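Local coordinates for protein acetyltransferase, GNAT family (Streptococcus agalactiae 2603V/R, PDB 2Q7B) that probably transfers an acetyl group to an amine nitrogen, though its own acceptor substrate is not established, at residues Y25-Y30 against Q61-Y66; Q56-I59 against Y65-N68; K70-I75 against M123-A128. All blocks are in the same frame, centred on the assembly; numbering follows the deposited sequence.

Contact 1 (Y25-Y30 against Q61-Y66); sequences YENNPY and QIENYY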
ATOM      1  N   TYR A  25      14.296  -8.829  -2.269  1.00 34.68           N
ATOM      2  CA  TYR A  25      13.464  -7.799  -2.880  1.00 35.65           C
ATOM      3  C   TYR A  25      14.299  -6.894  -3.820  1.00 35.43           C
ATOM      4  O   TYR A  25      15.470  -6.633  -3.564  1.00 36.15           O
ATOM      5  CB  TYR A  25      12.737  -6.958  -1.807  1.00 36.91           C
ATOM      6  CG  TYR A  25      11.884  -5.857  -2.407  1.00 40.07           C
ATOM      7  CD1 TYR A  25      10.571  -6.106  -2.808  1.00 42.23           C
ATOM      8  CD2 TYR A  25      12.401  -4.575  -2.614  1.00 35.92           C
ATOM      9  CE1 TYR A  25       9.791  -5.115  -3.406  1.00 41.39           C
ATOM     10  CE2 TYR A  25      11.612  -3.566  -3.194  1.00 38.38           C
ATOM     11  CZ  TYR A  25      10.308  -3.856  -3.597  1.00 42.15           C
ATOM     12  OH  TYR A  25       9.523  -2.881  -4.199  1.00 47.80           O
ATOM     13  N   GLU A  26      13.701  -6.492  -4.938  1.00 36.36           N
ATOM     14  CA  GLU A  26      14.278  -5.525  -5.874  1.00 37.91           C
ATOM     15  C   GLU A  26      13.139  -4.577  -6.231  1.00 36.68           C
ATOM     16  O   GLU A  26      11.996  -5.017  -6.376  1.00 35.19           O
ATOM     17  CB  GLU A  26      14.750  -6.162  -7.165  1.00 38.67           C
ATOM     18  CG  GLU A  26      15.743  -7.292  -7.041  1.00 49.94           C
ATOM     19  CD  GLU A  26      16.139  -7.840  -8.406  1.00 45.90           C
ATOM     20  OE1 GLU A  26      16.547  -7.031  -9.271  1.00 60.25           O
ATOM     21  OE2 GLU A  26      16.031  -9.069  -8.603  1.00 61.48           O
ATOM     22  N   ASN A  27      13.441  -3.297  -6.395  1.00 36.05           N
ATOM     23  CA  ASN A  27      12.405  -2.307  -6.677  1.00 38.20           C
ATOM     24  C   ASN A  27      11.624  -2.762  -7.890  1.00 36.50           C
ATOM     25  O   ASN A  27      12.179  -2.979  -8.951  1.00 34.66           O
ATOM     26  CB  ASN A  27      12.996  -0.886  -6.878  1.00 39.34           C
ATOM     27  CG  ASN A  27      13.673  -0.309  -5.591  1.00 49.26           C
ATOM     28  OD1 ASN A  27      13.337  -0.679  -4.449  1.00 52.04           O
ATOM     29  ND2 ASN A  27      14.618   0.623  -5.792  1.00 55.47           N
ATOM     30  N   ASN A  28      10.323  -2.940  -7.697  1.00 37.41           N
ATOM     31  CA  ASN A  28       9.424  -3.440  -8.722  1.00 36.27           C
ATOM     32  C   ASN A  28       8.017  -3.032  -8.264  1.00 36.17           C
ATOM     33  O   ASN A  28       7.515  -3.596  -7.298  1.00 33.70           O
ATOM     34  CB  ASN A  28       9.609  -4.973  -8.833  1.00 36.84           C
ATOM     35  CG  ASN A  28       8.674  -5.623  -9.843  1.00 38.78           C
ATOM     36  OD1 ASN A  28       7.517  -5.237  -9.954  1.00 38.01           O
ATOM     37  ND2 ASN A  28       9.175  -6.632 -10.575  1.00 35.46           N
ATOM     38  N   PRO A  29       7.375  -2.047  -8.948  1.00 36.76           N
ATOM     39  CA  PRO A  29       6.051  -1.573  -8.489  1.00 36.82           C
ATOM     40  C   PRO A  29       4.951  -2.646  -8.494  1.00 36.96           C
ATOM     41  O   PRO A  29       4.011  -2.561  -7.708  1.00 35.55           O
ATOM     42  CB  PRO A  29       5.712  -0.442  -9.476  1.00 37.68           C
ATOM     43  CG  PRO A  29       6.496  -0.755 -10.722  1.00 36.54           C
ATOM     44  CD  PRO A  29       7.785  -1.368 -10.198  1.00 38.33           C
ATOM     45  N   TYR A  30       5.079  -3.651  -9.357  0.50 37.95           N
ATOM     46  CA  TYR A  30       4.096  -4.729  -9.431  0.50 39.20           C
ATOM     47  C   TYR A  30       4.222  -5.600  -8.184  0.50 38.77           C
ATOM     48  O   TYR A  30       3.223  -5.886  -7.512  0.50 37.75           O
ATOM     49  CB  TYR A  30       4.242  -5.519 -10.743  0.50 40.48           C
ATOM     50  CG  TYR A  30       4.108  -4.609 -11.946  0.50 42.85           C
ATOM     51  CD1 TYR A  30       2.856  -4.284 -12.468  0.50 48.01           C
ATOM     52  CD2 TYR A  30       5.230  -4.025 -12.529  0.50 48.20           C
ATOM     53  CE1 TYR A  30       2.725  -3.420 -13.552  0.50 40.46           C
ATOM     54  CE2 TYR A  30       5.112  -3.154 -13.615  0.50 46.89           C
ATOM     55  CZ  TYR A  30       3.858  -2.858 -14.119  0.50 46.10           C
ATOM     56  OH  TYR A  30       3.746  -2.006 -15.198  0.50 43.93           O
ATOM     57  N   GLN A  61      10.481   1.805   1.361  1.00 37.01           N
ATOM     58  CA  GLN A  61      11.894   2.157   1.261  1.00 35.53           C
ATOM     59  C   GLN A  61      12.711   0.962   1.726  1.00 32.61           C
ATOM     60  O   GLN A  61      13.599   1.102   2.559  1.00 31.71           O
ATOM     61  CB  GLN A  61      12.199   3.404   2.093  1.00 35.88           C
ATOM     62  CG  GLN A  61      11.727   3.358   3.545  1.00 38.18           C
ATOM     63  CD  GLN A  61      11.816   4.724   4.241  1.00 38.90           C
ATOM     64  OE1 GLN A  61      12.792   5.425   4.085  1.00 45.83           O
ATOM     65  NE2 GLN A  61      10.791   5.081   5.017  1.00 44.12           N
ATOM     66  N   ILE A  62      12.406  -0.207   1.169  1.00 33.02           N
ATOM     67  CA  ILE A  62      13.055  -1.467   1.571  1.00 34.42           C
ATOM     68  C   ILE A  62      14.563  -1.438   1.389  1.00 35.91           C
ATOM     69  O   ILE A  62      15.292  -1.880   2.277  1.00 33.86           O
ATOM     70  CB  ILE A  62      12.427  -2.694   0.862  1.00 35.06           C
ATOM     71  CG1 ILE A  62      11.036  -2.956   1.452  1.00 34.18           C
ATOM     72  CG2 ILE A  62      13.301  -3.920   1.012  1.00 35.20           C
ATOM     73  CD1 ILE A  62      10.190  -3.929   0.676  1.00 37.02           C
ATOM     74  N   GLU A  63      15.028  -0.919   0.250  1.00 36.02           N
ATOM     75  CA  GLU A  63      16.458  -0.865  -0.033  1.00 39.85           C
ATOM     76  C   GLU A  63      17.227  -0.043   1.009  1.00 37.34           C
ATOM     77  O   GLU A  63      18.237  -0.484   1.527  1.00 39.20           O
ATOM     78  CB  GLU A  63      16.715  -0.359  -1.463  1.00 38.29           C
ATOM     79  CG  GLU A  63      18.184  -0.377  -1.885  1.00 49.64           C
ATOM     80  CD  GLU A  63      18.428   0.075  -3.337  1.00 49.26           C
ATOM     81  OE1 GLU A  63      17.449   0.276  -4.096  1.00 61.60           O
ATOM     82  OE2 GLU A  63      19.618   0.221  -3.709  1.00 64.66           O
ATOM     83  N   ASN A  64      16.735   1.136   1.335  1.00 37.00           N
ATOM     84  CA  ASN A  64      17.411   1.975   2.303  1.00 38.27           C
ATOM     85  C   ASN A  64      17.262   1.522   3.735  1.00 36.42           C
ATOM     86  O   ASN A  64      18.188   1.639   4.506  1.00 37.27           O
ATOM     87  CB  ASN A  64      16.916   3.414   2.199  1.00 38.63           C
ATOM     88  CG  ASN A  64      17.380   4.100   0.928  1.00 46.26           C
ATOM     89  OD1 ASN A  64      18.127   3.534   0.130  1.00 56.38           O
ATOM     90  ND2 ASN A  64      16.945   5.336   0.741  1.00 55.07           N
ATOM     91  N   TYR A  65      16.092   0.998   4.082  1.00 37.41           N
ATOM     92  CA  TYR A  65      15.797   0.643   5.457  1.00 35.76           C
ATOM     93  C   TYR A  65      16.414  -0.691   5.827  1.00 35.11           C
ATOM     94  O   TYR A  65      16.986  -0.828   6.892  1.00 32.17           O
ATOM     95  CB  TYR A  65      14.289   0.649   5.661  1.00 37.66           C
ATOM     96  CG  TYR A  65      13.833   0.528   7.090  1.00 36.33           C
ATOM     97  CD1 TYR A  65      13.714  -0.726   7.696  1.00 39.47           C
ATOM     98  CD2 TYR A  65      13.466   1.658   7.819  1.00 40.17           C
ATOM     99  CE1 TYR A  65      13.271  -0.854   8.981  1.00 42.73           C
ATOM    100  CE2 TYR A  65      13.037   1.537   9.128  1.00 39.02           C
ATOM    101  CZ  TYR A  65      12.941   0.284   9.692  1.00 41.90           C
ATOM    102  OH  TYR A  65      12.504   0.127  10.979  1.00 51.96           O
ATOM    103  N   TYR A  66      16.294  -1.680   4.945  1.00 35.20           N
ATOM    104  CA  TYR A  66      16.813  -3.022   5.216  1.00 33.76           C
ATOM    105  C   TYR A  66      18.143  -3.307   4.534  1.00 34.24           C
ATOM    106  O   TYR A  66      19.152  -3.520   5.190  1.00 32.10           O
ATOM    107  CB  TYR A  66      15.795  -4.107   4.776  1.00 33.61           C
ATOM    108  CG  TYR A  66      14.510  -4.081   5.561  1.00 31.42           C
ATOM    109  CD1 TYR A  66      14.422  -4.694   6.795  1.00 27.66           C
ATOM    110  CD2 TYR A  66      13.402  -3.398   5.096  1.00 32.36           C
ATOM    111  CE1 TYR A  66      13.242  -4.663   7.540  1.00 33.72           C
ATOM    112  CE2 TYR A  66      12.221  -3.368   5.823  1.00 33.35           C
ATOM    113  CZ  TYR A  66      12.153  -4.002   7.046  1.00 35.82           C
ATOM    114  OH  TYR A  66      10.987  -3.937   7.768  1.00 39.52           O
TER
HETATM  115  O   HOH W   1      13.460   0.178  -1.935  1.00 39.63           O

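Contact 2 (Q56-I59 against Y65-N68); sequences QDDI and YYQN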
ATOM      1  N   GLN A  56       4.263   1.538   9.110  1.00 35.57           N
ATOM      2  CA  GLN A  56       5.317   0.634   8.668  1.00 37.39           C
ATOM      3  C   GLN A  56       5.765   1.069   7.290  1.00 35.10           C
ATOM      4  O   GLN A  56       5.813   0.285   6.344  1.00 37.22           O
ATOM      5  CB  GLN A  56       4.824  -0.811   8.688  1.00 38.10           C
ATOM      6  CG  GLN A  56       3.472  -0.987   7.997  1.00 40.05           C
ATOM      7  CD  GLN A  56       2.821  -2.324   8.226  1.00 40.88           C
ATOM      8  OE1 GLN A  56       3.362  -3.187   8.920  1.00 41.78           O
ATOM      9  NE2 GLN A  56       1.639  -2.511   7.614  1.00 36.80           N
ATOM     10  N   ASP A  57       6.139   2.337   7.201  1.00 35.15           N
ATOM     11  CA  ASP A  57       6.545   2.927   5.922  1.00 35.77           C
ATOM     12  C   ASP A  57       7.907   2.413   5.390  1.00 34.64           C
ATOM     13  O   ASP A  57       8.272   2.715   4.262  1.00 33.76           O
ATOM     14  CB  ASP A  57       6.459   4.455   5.972  1.00 36.65           C
ATOM     15  CG  ASP A  57       7.349   5.058   7.058  1.00 43.01           C
ATOM     16  OD1 ASP A  57       8.533   4.681   7.123  1.00 49.39           O
ATOM     17  OD2 ASP A  57       6.861   5.884   7.840  1.00 56.48           O
ATOM     18  N   ASP A  58       8.638   1.639   6.201  1.00 34.50           N
ATOM     19  CA  ASP A  58       9.840   0.902   5.746  1.00 36.38           C
ATOM     20  C   ASP A  58       9.552   0.024   4.482  1.00 35.66           C
ATOM     21  O   ASP A  58      10.435  -0.245   3.663  1.00 34.51           O
ATOM     22  CB  ASP A  58      10.405   0.003   6.874  1.00 36.97           C
ATOM     23  CG  ASP A  58       9.315  -0.833   7.599  1.00 35.22           C
ATOM     24  OD1 ASP A  58       8.539  -0.238   8.387  1.00 38.86           O
ATOM     25  OD2 ASP A  58       9.258  -2.067   7.436  1.00 39.88           O
ATOM     26  N   ILE A  59       8.301  -0.390   4.337  1.00 36.49           N
ATOM     27  CA  ILE A  59       7.801  -1.170   3.183  1.00 37.41           C
ATOM     28  C   ILE A  59       7.998  -0.418   1.861  1.00 34.49           C
ATOM     29  O   ILE A  59       8.192  -1.039   0.813  1.00 36.09           O
ATOM     30  CB  ILE A  59       6.272  -1.525   3.403  1.00 40.18           C
ATOM     31  CG1 ILE A  59       6.115  -2.496   4.588  1.00 45.79           C
ATOM     32  CG2 ILE A  59       5.616  -2.086   2.176  1.00 46.71           C
ATOM     33  CD1 ILE A  59       6.980  -3.696   4.520  1.00 52.70           C
ATOM     34  N   TYR A  65      16.092   0.998   4.082  1.00 37.41           N
ATOM     35  CA  TYR A  65      15.797   0.643   5.457  1.00 35.76           C
ATOM     36  C   TYR A  65      16.414  -0.691   5.827  1.00 35.11           C
ATOM     37  O   TYR A  65      16.986  -0.828   6.892  1.00 32.17           O
ATOM     38  CB  TYR A  65      14.289   0.649   5.661  1.00 37.66           C
ATOM     39  CG  TYR A  65      13.833   0.528   7.090  1.00 36.33           C
ATOM     40  CD1 TYR A  65      13.714  -0.726   7.696  1.00 39.47           C
ATOM     41  CD2 TYR A  65      13.466   1.658   7.819  1.00 40.17           C
ATOM     42  CE1 TYR A  65      13.271  -0.854   8.981  1.00 42.73           C
ATOM     43  CE2 TYR A  65      13.037   1.537   9.128  1.00 39.02           C
ATOM     44  CZ  TYR A  65      12.941   0.284   9.692  1.00 41.90           C
ATOM     45  OH  TYR A  65      12.504   0.127  10.979  1.00 51.96           O
ATOM     46  N   TYR A  66      16.294  -1.680   4.945  1.00 35.20           N
ATOM     47  CA  TYR A  66      16.813  -3.022   5.216  1.00 33.76           C
ATOM     48  C   TYR A  66      18.143  -3.307   4.534  1.00 34.24           C
ATOM     49  O   TYR A  66      19.152  -3.520   5.190  1.00 32.10           O
ATOM     50  CB  TYR A  66      15.795  -4.107   4.776  1.00 33.61           C
ATOM     51  CG  TYR A  66      14.510  -4.081   5.561  1.00 31.42           C
ATOM     52  CD1 TYR A  66      14.422  -4.694   6.795  1.00 27.66           C
ATOM     53  CD2 TYR A  66      13.402  -3.398   5.096  1.00 32.36           C
ATOM     54  CE1 TYR A  66      13.242  -4.663   7.540  1.00 33.72           C
ATOM     55  CE2 TYR A  66      12.221  -3.368   5.823  1.00 33.35           C
ATOM     56  CZ  TYR A  66      12.153  -4.002   7.046  1.00 35.82           C
ATOM     57  OH  TYR A  66      10.987  -3.937   7.768  1.00 39.52           O
ATOM     58  N   GLN A  67      18.123  -3.268   3.208  1.00 33.66           N
ATOM     59  CA  GLN A  67      19.235  -3.752   2.402  1.00 33.64           C
ATOM     60  C   GLN A  67      20.536  -2.967   2.479  1.00 33.13           C
ATOM     61  O   GLN A  67      21.595  -3.569   2.475  1.00 33.03           O
ATOM     62  CB  GLN A  67      18.767  -3.945   0.957  1.00 32.50           C
ATOM     63  CG  GLN A  67      17.648  -4.989   0.859  1.00 32.08           C
ATOM     64  CD  GLN A  67      17.031  -5.075  -0.521  1.00 35.01           C
ATOM     65  OE1 GLN A  67      16.855  -4.055  -1.196  1.00 37.20           O
ATOM     66  NE2 GLN A  67      16.671  -6.287  -0.936  1.00 31.66           N
ATOM     67  N   ASN A  68      20.455  -1.643   2.564  1.00 34.88           N
ATOM     68  CA  ASN A  68      21.640  -0.807   2.665  1.00 35.70           C
ATOM     69  C   ASN A  68      22.201  -0.735   4.078  1.00 35.44           C
ATOM     70  O   ASN A  68      23.262  -0.165   4.276  1.00 37.15           O
ATOM     71  CB  ASN A  68      21.361   0.605   2.133  1.00 36.76           C
ATOM     72  CG  ASN A  68      21.118   0.628   0.624  1.00 41.53           C
ATOM     73  OD1 ASN A  68      21.394  -0.346  -0.088  1.00 42.07           O
ATOM     74  ND2 ASN A  68      20.614   1.751   0.131  1.00 47.97           N
TER

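Contact 3 (K70-I75 against M123-A128); sequences KGQFWI and MLFARA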
ATOM      1  N   LYS A  70      22.804  -3.560   6.147  1.00 32.53           N
ATOM      2  CA  LYS A  70      23.183  -4.936   6.518  1.00 32.30           C
ATOM      3  C   LYS A  70      22.018  -5.852   6.922  1.00 32.77           C
ATOM      4  O   LYS A  70      22.201  -6.870   7.611  1.00 30.98           O
ATOM      5  CB  LYS A  70      24.269  -4.913   7.596  1.00 34.41           C
ATOM      6  CG  LYS A  70      25.529  -4.200   7.144  1.00 35.29           C
ATOM      7  CD  LYS A  70      26.514  -4.055   8.286  1.00 41.36           C
ATOM      8  CE  LYS A  70      27.703  -3.228   7.879  1.00 45.41           C
ATOM      9  NZ  LYS A  70      28.511  -2.825   9.077  1.00 50.07           N
ATOM     10  N   GLY A  71      20.820  -5.490   6.472  1.00 30.18           N
ATOM     11  CA  GLY A  71      19.646  -6.288   6.708  1.00 30.95           C
ATOM     12  C   GLY A  71      19.255  -6.857   5.357  1.00 31.52           C
ATOM     13  O   GLY A  71      20.018  -6.803   4.398  1.00 29.34           O
ATOM     14  N   GLN A  72      18.056  -7.392   5.271  1.00 31.18           N
ATOM     15  CA  GLN A  72      17.614  -7.966   4.032  1.00 33.18           C
ATOM     16  C   GLN A  72      16.098  -8.103   4.076  1.00 32.90           C
ATOM     17  O   GLN A  72      15.479  -8.004   5.143  1.00 32.56           O
ATOM     18  CB  GLN A  72      18.374  -9.287   3.781  1.00 33.28           C
ATOM     19  CG  GLN A  72      18.236  -9.874   2.394  1.00 39.38           C
ATOM     20  CD  GLN A  72      18.461  -8.858   1.309  1.00 35.26           C
ATOM     21  OE1 GLN A  72      17.506  -8.264   0.804  1.00 33.50           O
ATOM     22  NE2 GLN A  72      19.709  -8.606   0.985  1.00 32.68           N
ATOM     23  N   PHE A  73      15.501  -8.231   2.896  1.00 35.48           N
ATOM     24  CA  PHE A  73      14.065  -8.372   2.748  1.00 33.75           C
ATOM     25  C   PHE A  73      13.842  -9.383   1.634  1.00 34.29           C
ATOM     26  O   PHE A  73      14.334  -9.198   0.529  1.00 34.11           O
ATOM     27  CB  PHE A  73      13.403  -7.030   2.410  1.00 35.23           C
ATOM     28  CG  PHE A  73      11.908  -7.003   2.660  1.00 33.02           C
ATOM     29  CD1 PHE A  73      11.030  -7.721   1.855  1.00 35.15           C
ATOM     30  CD2 PHE A  73      11.377  -6.247   3.694  1.00 34.88           C
ATOM     31  CE1 PHE A  73       9.655  -7.700   2.104  1.00 35.31           C
ATOM     32  CE2 PHE A  73      10.026  -6.215   3.934  1.00 32.91           C
ATOM     33  CZ  PHE A  73       9.159  -6.958   3.144  1.00 35.35           C
ATOM     34  N   TRP A  74      13.105 -10.457   1.929  1.00 34.04           N
ATOM     35  CA  TRP A  74      12.825 -11.484   0.936  1.00 34.07           C
ATOM     36  C   TRP A  74      11.350 -11.576   0.587  1.00 34.25           C
ATOM     37  O   TRP A  74      10.481 -11.410   1.435  1.00 34.91           O
ATOM     38  CB  TRP A  74      13.254 -12.871   1.422  1.00 34.29           C
ATOM     39  CG  TRP A  74      14.728 -13.034   1.713  1.00 35.64           C
ATOM     40  CD1 TRP A  74      15.689 -13.481   0.857  1.00 36.48           C
ATOM     41  CD2 TRP A  74      15.396 -12.756   2.954  1.00 35.14           C
ATOM     42  NE1 TRP A  74      16.901 -13.510   1.483  1.00 36.19           N
ATOM     43  CE2 TRP A  74      16.756 -13.075   2.770  1.00 36.16           C
ATOM     44  CE3 TRP A  74      14.971 -12.273   4.207  1.00 31.66           C
ATOM     45  CZ2 TRP A  74      17.703 -12.929   3.786  1.00 33.82           C
ATOM     46  CZ3 TRP A  74      15.897 -12.142   5.213  1.00 33.64           C
ATOM     47  CH2 TRP A  74      17.259 -12.465   4.997  1.00 36.34           C
ATOM     48  N   ILE A  75      11.091 -11.898  -0.668  1.00 33.66           N
ATOM     49  CA  ILE A  75       9.737 -12.169  -1.115  1.00 34.73           C
ATOM     50  C   ILE A  75       9.650 -13.584  -1.715  1.00 33.15           C
ATOM     51  O   ILE A  75      10.565 -14.041  -2.397  1.00 31.77           O
ATOM     52  CB  ILE A  75       9.198 -11.111  -2.132  1.00 33.05           C
ATOM     53  CG1 ILE A  75      10.183 -10.941  -3.309  1.00 34.47           C
ATOM     54  CG2 ILE A  75       8.883  -9.790  -1.421  1.00 34.16           C
ATOM     55  CD1 ILE A  75       9.708  -9.992  -4.394  1.00 40.24           C
HETATM   56  N   MSE A 123      17.460 -17.438   8.086  1.00 41.25           N
HETATM   57  CA  MSE A 123      18.585 -17.947   8.851  1.00 43.40           C
HETATM   58  C   MSE A 123      19.904 -18.219   8.232  1.00 40.56           C
HETATM   59  O   MSE A 123      20.912 -18.107   8.918  1.00 40.29           O
HETATM   60  CB  MSE A 123      18.188 -18.851   9.981  1.00 44.91           C
HETATM   61  CG  MSE A 123      18.216 -17.876  11.134  1.00 42.68           C
HETATM   62 SE   MSE A 123      17.124 -18.310  12.410  0.75 54.46          SE
HETATM   63  CE  MSE A 123      17.231 -17.057  13.369  1.00 48.62           C
ATOM     64  N   LEU A 124      19.912 -18.548   6.946  0.50 39.92           N
ATOM     65  CA  LEU A 124      21.158 -18.690   6.210  0.50 38.94           C
ATOM     66  C   LEU A 124      21.871 -17.330   6.241  0.50 38.49           C
ATOM     67  O   LEU A 124      23.082 -17.252   6.424  0.50 37.64           O
ATOM     68  CB  LEU A 124      20.887 -19.109   4.762  0.50 39.10           C
ATOM     69  CG  LEU A 124      22.129 -19.409   3.917  0.50 38.89           C
ATOM     70  N   PHE A 125      21.099 -16.259   6.083  1.00 37.67           N
ATOM     71  CA  PHE A 125      21.637 -14.907   6.100  1.00 38.27           C
ATOM     72  C   PHE A 125      22.059 -14.504   7.519  1.00 39.22           C
ATOM     73  O   PHE A 125      23.130 -13.945   7.707  1.00 39.30           O
ATOM     74  CB  PHE A 125      20.588 -13.925   5.569  1.00 38.72           C
ATOM     75  CG  PHE A 125      21.097 -12.510   5.376  1.00 39.22           C
ATOM     76  CD1 PHE A 125      21.675 -12.128   4.175  1.00 39.16           C
ATOM     77  CD2 PHE A 125      20.959 -11.556   6.381  1.00 39.32           C
ATOM     78  CE1 PHE A 125      22.132 -10.824   3.989  1.00 41.56           C
ATOM     79  CE2 PHE A 125      21.403 -10.270   6.199  1.00 36.73           C
ATOM     80  CZ  PHE A 125      21.996  -9.898   5.003  1.00 39.80           C
ATOM     81  N   ALA A 126      21.211 -14.797   8.504  1.00 40.19           N
ATOM     82  CA  ALA A 126      21.483 -14.448   9.890  1.00 40.46           C
ATOM     83  C   ALA A 126      22.758 -15.101  10.392  1.00 41.88           C
ATOM     84  O   ALA A 126      23.557 -14.440  11.050  1.00 43.18           O
ATOM     85  CB  ALA A 126      20.321 -14.827  10.777  1.00 40.84           C
ATOM     86  N   ARG A 127      22.944 -16.386  10.091  1.00 41.45           N
ATOM     87  CA  ARG A 127      24.160 -17.093  10.495  1.00 43.05           C
ATOM     88  C   ARG A 127      25.400 -16.601   9.755  1.00 42.43           C
ATOM     89  O   ARG A 127      26.451 -16.404  10.375  1.00 42.51           O
ATOM     90  CB  ARG A 127      24.018 -18.600  10.324  1.00 43.75           C
ATOM     91  CG  ARG A 127      23.071 -19.205  11.322  1.00 49.23           C
ATOM     92  CD  ARG A 127      22.942 -20.708  11.152  1.00 58.84           C
ATOM     93  NE  ARG A 127      21.914 -21.218  12.058  1.00 62.82           N
ATOM     94  CZ  ARG A 127      22.089 -21.479  13.357  1.00 65.06           C
ATOM     95  NH1 ARG A 127      23.270 -21.297  13.964  1.00 62.53           N
ATOM     96  NH2 ARG A 127      21.056 -21.929  14.065  1.00 63.76           N
ATOM     97  N   ALA A 128      25.288 -16.411   8.443  1.00 41.53           N
ATOM     98  CA  ALA A 128      26.407 -15.881   7.653  1.00 40.94           C
ATOM     99  C   ALA A 128      26.830 -14.487   8.128  1.00 41.32           C
ATOM    100  O   ALA A 128      27.993 -14.136   8.016  1.00 41.89           O
ATOM    101  CB  ALA A 128      26.042 -15.835   6.187  1.00 41.80           C
TER

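Contact 1 (Y25-Y30 against Q61-Y66)
Ile-62 and Tyr-25 bury more surface here than any other pair, and they meet as a branched aliphatic chain laid against an aromatic face. The CD1 methyl of Ile-62 sits almost over the ring centre of Tyr-25, 3.9 Å from the centroid and only 7° off the ring normal, a clear CH-pi contact. The other branch packs past the rim of the ring, Ile-62 CG2 lying 3.8 Å from Tyr-25 CD2. A beta-branched residue suits the place because one arm caps the ring face while the other packs beside it near CD2. With CG anti to its own backbone N (chi1 179°), Tyr-25 presents that face to the helix. In the GNAT fold of this chain, the pair joins the turn between strand 20-24 and helix 29-46 to the short helix 62-67, and Phe-73 of strand 72-78 packs against both residues. At the exposed margin Asn-27 uses both ends of its amide. Its ND2 makes a weak hydrogen bond to Glu-63 OE1, 3.3 Å long and bent to 124°, while Asn-27 OD1 accepts from a water at 2.7 Å. That water in turn takes the backbone N-H of Glu-63, with 2.9 Å from Glu-63 N to the water oxygen. Such an N-H, in the first turn of a helix, has no preceding turn to bond to. The extended chain of Glu-63 brings its carboxylate alongside this bridge.

Contact 2 (Q56-I59 against Y65-N68)
Asp-58 engages two consecutive tyrosines at once, its methylene against one and its carboxylate against the other. Tyr-66 OH donates to Asp-58 OD2 across 2.6 Å, a short hydrogen bond that meets the oxygen 39° out of the carboxylate plane; the carboxylate and the Tyr-66 ring are turned 65° apart. Behind the carboxylate, CB of Asp-58 rests over the centre of the Tyr-65 ring, 3.4 Å from its centroid and nearly along the ring normal. Asp-58 is short enough to do both, and its chi1 of 47°, with CG between the backbone N and the carbonyl carbon, sends the oxygen toward Tyr-66 while CB stays over Tyr-65. The two rings also touch each other, CD1 of Tyr-65 standing 3.5 Å above the plane of Tyr-66. Further out, Lys-100 of strand 95-103 packs against both Asp-58 and Tyr-66, Phe-73 makes an edge-to-face contact with the Tyr-66 ring, and Arg-69 forms a cation-pi pair with Tyr-65. A citrate anion, probably from the crystallisation liquor, lies about 5 Å from the Tyr-66 side chain and may mark a pocket. Helical segments between the first two strands, folded over the central sheet as here, are a hallmark of the GNAT fold.

Contact 3 (K70-I75 against M123-A128)
Gln-72, whose CB lies on the ring of Phe-125, has a side-chain oxygen held by two donors. OE1 accepts the backbone N-H of Phe-73, the next residue, with 2.9 Å between Phe-73 N and Gln-72 OE1, and also the NE2 amide of Gln-67 of helix 62-67. A bend at chi2 (48°) turns the amide back toward Phe-73 N, and a long amide such as glutamine can satisfy its oxygen this way within a buried setting. The first torsion, with CG anti to the backbone N (-168°), lays CG of Gln-72 3.4 Å above the Trp-74 ring plane, toward its rim. Across the contact, Phe-125 carries the helix side. Its one face receives Gln-72 CB, 4.0 Å from the ring centroid, and on the same side the edge of Trp-74 approaches in an offset edge-to-face pair with planes at 79°. The tightest apolar touch is Trp-74 CZ2 on Phe-125 CB, 3.5 Å. At the ring edge, in plane, Lys-70 O lies 3.8 Å from Phe-125 CE2. Gly-71 O comes within 3.7 Å of Phe-125 CZ. Leu-88 of strand 81-90 packs on Phe-125 as well, while Ile-22 and Glu-24 of strand 20-24 pack against Trp-74. Large flat side chains pack one face of the sheet against helix 114-128, the layered alpha/beta packing characteristic of the GNAT fold.

From the N terminus the chain leaves strand 20-24 through 25-30 into helix 29-46, and contact 1 closes this long excursion when 61-66 folds back beside that turn. Contact 2 opens inside the loop of contact 1, at 56-59, and closes on the same helical stretch, making a short loop with a shared end; both rely on helix 62-67 and share Tyr-65 and Tyr-66. Contact 3 follows in series: the chain runs from that helix through a short loop into strand 72-78, which later receives helix 114-128 on its other side after two further strands. Together they tie the helical region between the first two strands to the sheet, and the sheet to helix 114-128.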